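Local coordinates for protein taurine dioxygenase (Burkholderia ambifaria, PDB 5VN6) that probably acts as a metal-dependent taurine dioxygenase of the TfdA family, an oxidoreductase of the cupin clan that carries a bound magnesium ion here, at residues K150-D155 with P216-V221. Sequence-based numbering, arbitrary orientation.
Sequences KQQIAD and PARVRV
At the C-terminal end of helix 147-153, on the surface of this cupin-type TfdA-family fold and far from the metal site, Arg218 reaches in from the loop between strand 207-210 and helix 222-225 to grip Gln152 and Asp155. Its side chain runs extended from CG to NE (chi3 -179°), and that length carries the guanidinium across to the helix end. There NH1 serves two acceptors. One is the backbone O of Gln152, at 2.9 Å with an N-H...O angle of 158°; a carbonyl in the last turn of a helix lacks the usual amide partner further along, so a long cationic donor suits it. The other is Asp155 OD1, 2.8 Å from NH1, which adds a salt bridge and is met on its syn side. Both acceptors lie close to the guanidinium plane, whereas the carboxylate itself is turned 72° against that plane. NE adds a weak bond to the same Gln152 O, making it a shared acceptor. The Gln152 side chain, bent at chi2, crosses the aliphatic part of the arginine at a slant, with OE1 3.5 Å from Arg218 CG; glutamine pairs methylenes for such packing with a polar end suited to the surface. Phe213 O takes a bond from NH2 within the loop, helping to fix the guanidinium, and Asn212 ND2 donates to Asp155 O, a second link between the loop and the residues after the helix. A water bridges the charged pair, accepting from Arg218 NH2 at 2.8 Å and donating to Asp155 OD1 at 3.2 Å.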
loop_
_atom_site.group_PDB
_atom_site.type_symbol
_atom_site.label_atom_id
_atom_site.label_comp_id
_atom_site.label_asym_id
_atom_site.label_seq_id
_atom_site.Cartn_x
_atom_site.Cartn_y
_atom_site.Cartn_z
ATOM N N LYS A 150 -6.919 3.112 -22.179
ATOM C CA LYS A 150 -7.991 2.158 -22.423
ATOM C C LYS A 150 -8.058 1.776 -23.898
ATOM O O LYS A 150 -8.191 0.594 -24.238
ATOM C CB LYS A 150 -9.328 2.738 -21.956
ATOM C CG LYS A 150 -9.473 2.828 -20.437
ATOM C CD LYS A 150 -10.831 3.425 -20.078
ATOM C CE LYS A 150 -11.008 3.528 -18.575
ATOM N NZ LYS A 150 -12.274 4.202 -18.171
ATOM N N GLN A 151 -7.962 2.768 -24.786
ATOM C CA GLN A 151 -7.923 2.488 -26.219
ATOM C C GLN A 151 -6.727 1.612 -26.578
ATOM O O GLN A 151 -6.857 0.642 -27.332
ATOM C CB GLN A 151 -7.888 3.800 -27.002
ATOM C CG GLN A 151 -9.122 4.666 -26.811
ATOM C CD GLN A 151 -8.903 6.097 -27.256
ATOM O OE1 GLN A 151 -8.177 6.355 -28.220
ATOM N NE2 GLN A 151 -9.552 7.035 -26.571
ATOM N N GLN A 152 -5.558 1.935 -26.025
ATOM C CA GLN A 152 -4.334 1.210 -26.337
ATOM C C GLN A 152 -4.386 -0.249 -25.880
ATOM O O GLN A 152 -3.824 -1.121 -26.551
ATOM C CB GLN A 152 -3.150 1.934 -25.680
ATOM C CG GLN A 152 -1.798 1.216 -25.765
ATOM C CD GLN A 152 -0.934 1.622 -26.950
ATOM O OE1 GLN A 152 -1.428 1.857 -28.049
ATOM N NE2 GLN A 152 0.377 1.714 -26.718
ATOM N N ILE A 153 -5.037 -0.547 -24.747
ATOM C CA ILE A 153 -4.976 -1.898 -24.176
ATOM C C ILE A 153 -6.202 -2.739 -24.505
ATOM O O ILE A 153 -6.232 -3.925 -24.151
ATOM C CB ILE A 153 -4.757 -1.861 -22.647
ATOM C CG1 ILE A 153 -6.019 -1.374 -21.928
ATOM C CG2 ILE A 153 -3.535 -0.974 -22.299
ATOM C CD1 ILE A 153 -5.929 -1.433 -20.398
ATOM N N ALA A 154 -7.196 -2.175 -25.200
ATOM C CA ALA A 154 -8.492 -2.839 -25.337
ATOM C C ALA A 154 -8.373 -4.270 -25.860
ATOM O O ALA A 154 -8.992 -5.186 -25.307
ATOM C CB ALA A 154 -9.403 -2.011 -26.244
ATOM N N ASP A 155 -7.560 -4.501 -26.893
ATOM C CA ASP A 155 -7.445 -5.839 -27.470
ATOM C C ASP A 155 -6.161 -6.570 -27.065
ATOM O O ASP A 155 -5.883 -7.652 -27.593
ATOM C CB ASP A 155 -7.573 -5.780 -29.006
ATOM C CG ASP A 155 -6.478 -4.953 -29.675
ATOM O OD1 ASP A 155 -5.402 -4.743 -29.076
ATOM O OD2 ASP A 155 -6.707 -4.483 -30.810
ATOM N N PRO A 216 1.096 -2.210 -36.421
ATOM C CA PRO A 216 1.414 -0.907 -37.031
ATOM C C PRO A 216 0.799 0.279 -36.304
ATOM O O PRO A 216 1.332 1.391 -36.398
ATOM C CB PRO A 216 0.848 -1.037 -38.452
ATOM C CG PRO A 216 0.834 -2.510 -38.719
ATOM C CD PRO A 216 0.488 -3.137 -37.392
ATOM N N ALA A 217 -0.302 0.079 -35.578
ATOM C CA ALA A 217 -0.913 1.170 -34.836
ATOM C C ALA A 217 -0.054 1.585 -33.653
ATOM O O ALA A 217 -0.045 2.762 -33.272
ATOM C CB ALA A 217 -2.307 0.762 -34.366
ATOM N N ARG A 218 0.703 0.649 -33.082
ATOM C CA ARG A 218 1.492 0.942 -31.897
ATOM C C ARG A 218 2.982 1.097 -32.163
ATOM O O ARG A 218 3.676 1.679 -31.331
ATOM C CB ARG A 218 1.314 -0.163 -30.856
ATOM C CG ARG A 218 -0.098 -0.371 -30.390
ATOM C CD ARG A 218 -0.111 -1.414 -29.297
ATOM N NE ARG A 218 -1.467 -1.669 -28.838
ATOM C CZ ARG A 218 -2.209 -2.677 -29.272
ATOM N NH1 ARG A 218 -3.435 -2.837 -28.797
ATOM N NH2 ARG A 218 -1.710 -3.540 -30.162
ATOM N N VAL A 219 3.503 0.591 -33.273
ATOM C CA VAL A 219 4.948 0.492 -33.449
ATOM C C VAL A 219 5.346 1.213 -34.731
ATOM O O VAL A 219 5.038 0.748 -35.839
ATOM C CB VAL A 219 5.424 -0.966 -33.460
ATOM C CG1 VAL A 219 6.911 -1.051 -33.845
ATOM C CG2 VAL A 219 5.164 -1.604 -32.096
ATOM N N ARG A 220 6.073 2.323 -34.578
ATOM C CA ARG A 220 6.705 3.012 -35.696
ATOM C C ARG A 220 8.130 2.500 -35.883
ATOM O O ARG A 220 8.550 2.166 -36.999
ATOM C CB ARG A 220 6.719 4.533 -35.451
ATOM C CG ARG A 220 5.463 5.140 -34.777
ATOM C CD ARG A 220 5.782 6.489 -34.053
ATOM N NE ARG A 220 6.828 6.313 -33.029
ATOM C CZ ARG A 220 7.459 7.299 -32.391
ATOM N NH1 ARG A 220 7.166 8.572 -32.655
ATOM N NH2 ARG A 220 8.382 7.016 -31.480
ATOM N N VAL A 221 8.883 2.440 -34.786
ATOM C CA VAL A 221 10.264 1.993 -34.789
ATOM C C VAL A 221 10.439 1.015 -33.631
ATOM O O VAL A 221 9.588 0.912 -32.742
ATOM C CB VAL A 221 11.262 3.174 -34.679
ATOM C CG1 VAL A 221 11.093 4.147 -35.852
ATOM C CG2 VAL A 221 11.084 3.915 -33.330
HETATM O O HOH W 1 -3.033 -5.849 -30.983
#